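Local coordinates for hypothetical protein (Pyrococcus furiosus, PDB 2FZF), which is of unknown function but belongs to the rubrerythrin family of ferritin-like proteins, whose members commonly bind a pair of iron ions, at residues Tyr73-Pro78 and Glu134-Leu139. Numbering follows the deposited sequence.
Sequences YSQMFP and EEKKRL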
loop_
_atom_site.group_PDB
_atom_site.type_symbol
_atom_site.label_atom_id
_atom_site.label_comp_id
_atom_site.label_asym_id
_atom_site.label_seq_id
_atom_site.Cartn_x
_atom_site.Cartn_y
_atom_site.Cartn_z
ATOM N N TYR A 73 22.972 5.967 -7.711
ATOM C CA TYR A 73 24.327 5.456 -7.605
ATOM C C TYR A 73 25.239 6.124 -8.626
ATOM O O TYR A 73 26.431 6.297 -8.401
ATOM C CB TYR A 73 24.333 3.939 -7.797
ATOM C CG TYR A 73 25.661 3.271 -7.486
ATOM C CD1 TYR A 73 26.795 3.508 -8.280
ATOM C CD2 TYR A 73 25.783 2.384 -6.405
ATOM C CE1 TYR A 73 28.014 2.875 -8.007
ATOM C CE2 TYR A 73 26.998 1.743 -6.127
ATOM C CZ TYR A 73 28.104 1.994 -6.932
ATOM O OH TYR A 73 29.291 1.358 -6.684
ATOM N N SER A 74 24.660 6.505 -9.753
ATOM C CA SER A 74 25.391 7.162 -10.832
ATOM C C SER A 74 25.580 8.634 -10.449
ATOM O O SER A 74 26.592 9.246 -10.781
ATOM C CB SER A 74 24.582 7.027 -12.130
ATOM O OG SER A 74 25.333 7.358 -13.263
ATOM N N GLN A 75 24.603 9.186 -9.734
ATOM C CA GLN A 75 24.656 10.576 -9.286
ATOM C C GLN A 75 25.656 10.808 -8.150
ATOM O O GLN A 75 26.241 11.884 -8.060
ATOM C CB GLN A 75 23.265 11.055 -8.842
ATOM C CG GLN A 75 22.244 11.190 -9.976
ATOM C CD GLN A 75 20.830 11.481 -9.472
ATOM O OE1 GLN A 75 20.245 10.692 -8.711
ATOM N NE2 GLN A 75 20.272 12.613 -9.899
ATOM N N MET A 76 25.863 9.817 -7.283
ATOM C CA MET A 76 26.807 9.995 -6.175
ATOM C C MET A 76 28.147 9.306 -6.476
ATOM O O MET A 76 29.137 9.531 -5.778
ATOM C CB MET A 76 26.194 9.466 -4.854
ATOM C CG MET A 76 26.676 10.160 -3.535
ATOM S SD MET A 76 26.397 11.970 -3.380
ATOM C CE MET A 76 24.799 12.111 -4.077
ATOM N N PHE A 77 28.188 8.488 -7.529
ATOM C CA PHE A 77 29.420 7.786 -7.901
ATOM C C PHE A 77 29.626 7.778 -9.414
ATOM O O PHE A 77 29.772 6.719 -10.026
ATOM C CB PHE A 77 29.383 6.354 -7.372
ATOM C CG PHE A 77 29.070 6.271 -5.908
ATOM C CD1 PHE A 77 30.022 6.649 -4.959
ATOM C CD2 PHE A 77 27.810 5.870 -5.475
ATOM C CE1 PHE A 77 29.728 6.637 -3.601
ATOM C CE2 PHE A 77 27.502 5.855 -4.120
ATOM C CZ PHE A 77 28.470 6.240 -3.176
ATOM N N PRO A 78 29.689 8.974 -10.029
ATOM C CA PRO A 78 29.875 9.083 -11.481
ATOM C C PRO A 78 31.085 8.363 -12.038
ATOM O O PRO A 78 32.200 8.570 -11.579
ATOM C CB PRO A 78 29.928 10.592 -11.709
ATOM C CG PRO A 78 30.521 11.101 -10.453
ATOM C CD PRO A 78 29.819 10.298 -9.390
ATOM N N GLU A 134 18.914 16.991 0.625
ATOM C CA GLU A 134 17.469 16.773 0.653
ATOM C C GLU A 134 16.864 16.024 -0.529
ATOM O O GLU A 134 16.004 15.166 -0.342
ATOM C CB GLU A 134 16.741 18.111 0.847
ATOM C CG GLU A 134 16.923 18.732 2.239
ATOM C CD GLU A 134 16.231 17.943 3.351
ATOM O OE1 GLU A 134 16.372 18.334 4.529
ATOM O OE2 GLU A 134 15.545 16.940 3.054
ATOM N N GLU A 135 17.298 16.339 -1.741
ATOM C CA GLU A 135 16.757 15.653 -2.901
ATOM C C GLU A 135 16.990 14.141 -2.823
ATOM O O GLU A 135 16.091 13.353 -3.114
ATOM C CB GLU A 135 17.377 16.210 -4.172
ATOM C CG GLU A 135 16.896 15.520 -5.411
ATOM C CD GLU A 135 17.579 16.045 -6.642
ATOM O OE1 GLU A 135 17.428 15.420 -7.715
ATOM O OE2 GLU A 135 18.267 17.084 -6.540
ATOM N N LYS A 136 18.193 13.740 -2.421
ATOM C CA LYS A 136 18.539 12.327 -2.301
ATOM C C LYS A 136 17.777 11.613 -1.179
ATOM O O LYS A 136 17.386 10.458 -1.329
ATOM C CB LYS A 136 20.055 12.168 -2.089
ATOM C CG LYS A 136 20.885 12.276 -3.371
ATOM C CD LYS A 136 20.520 13.535 -4.156
ATOM C CE LYS A 136 20.916 13.455 -5.625
ATOM N NZ LYS A 136 20.536 14.707 -6.345
ATOM N N LYS A 137 17.567 12.298 -0.057
ATOM C CA LYS A 137 16.857 11.709 1.071
ATOM C C LYS A 137 15.373 11.624 0.742
ATOM O O LYS A 137 14.607 10.899 1.379
ATOM C CB LYS A 137 17.085 12.548 2.344
ATOM C CG LYS A 137 18.558 12.598 2.807
ATOM C CD LYS A 137 18.745 13.195 4.215
ATOM C CE LYS A 137 18.240 14.628 4.310
ATOM N NZ LYS A 137 18.263 15.105 5.716
ATOM N N ARG A 138 14.970 12.365 -0.276
ATOM C CA ARG A 138 13.581 12.371 -0.689
ATOM C C ARG A 138 13.312 11.098 -1.494
ATOM O O ARG A 138 12.225 10.525 -1.417
ATOM C CB ARG A 138 13.312 13.626 -1.508
ATOM C CG ARG A 138 11.930 14.219 -1.309
ATOM C CD ARG A 138 11.951 15.712 -1.632
ATOM N NE ARG A 138 12.497 16.501 -0.531
ATOM C CZ ARG A 138 13.017 17.717 -0.662
ATOM N NH1 ARG A 138 13.073 18.297 -1.859
ATOM N NH2 ARG A 138 13.470 18.360 0.411
ATOM N N LEU A 139 14.312 10.655 -2.254
ATOM C CA LEU A 139 14.196 9.427 -3.033
ATOM C C LEU A 139 14.099 8.237 -2.084
ATOM O O LEU A 139 13.347 7.292 -2.321
ATOM C CB LEU A 139 15.423 9.243 -3.935
ATOM C CG LEU A 139 15.360 9.755 -5.374
ATOM C CD1 LEU A 139 14.335 8.934 -6.138
ATOM C CD2 LEU A 139 15.004 11.238 -5.395
#
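K136 reaches out from the start of helix 134-164 toward M76 and Q75 at the end of helix 63-76, its CG meeting the one and its outer end the other, a worked example of how one long lysine can serve two kinds of neighbour. Its lower stem meets the methionine: the methyl CE of M76 comes to 4.0 Å from CG of K136, a purely apolar touch. The thioether gets there by leaving CG anti to the backbone N (chi1 -151°) and then folding at its next two torsions, which swings the terminal methyl across the gap.

Further out, the lysine passes the amide of Q75 at a slant. CE of K136 lies 4.2 Å from the amide oxygen OE1 of Q75, while NZ of K136 stands 4.1 Å from NE2 of Q75; two donors at that separation are neighbours and not bonded. A bend at chi2 (51°) turns the lysine chain along this path, after which it runs extended to the ammonium. There the charge is paired with carboxylates on its own side of the contact: NZ of K136 makes a salt bridge of 3.3 Å with OE2 of E135 and a second with E133, just before the helix, so these carboxylates probably favour its protonated form.

The backbones stay well apart, with CA of M76 and CA of K136 separated by 9.4 Å, and side chains alone bridge the gap. Y73, and F77 just past the helix end, pack instead on L25 of helix 21-44. The C-terminal end of helix 63-76 thus meets the N-terminal end of helix 134-164, two oppositely directed helices, at one extremity of a four-helix bundle with a long crossover between its second and third helices, consistent with the ferritin-like fold.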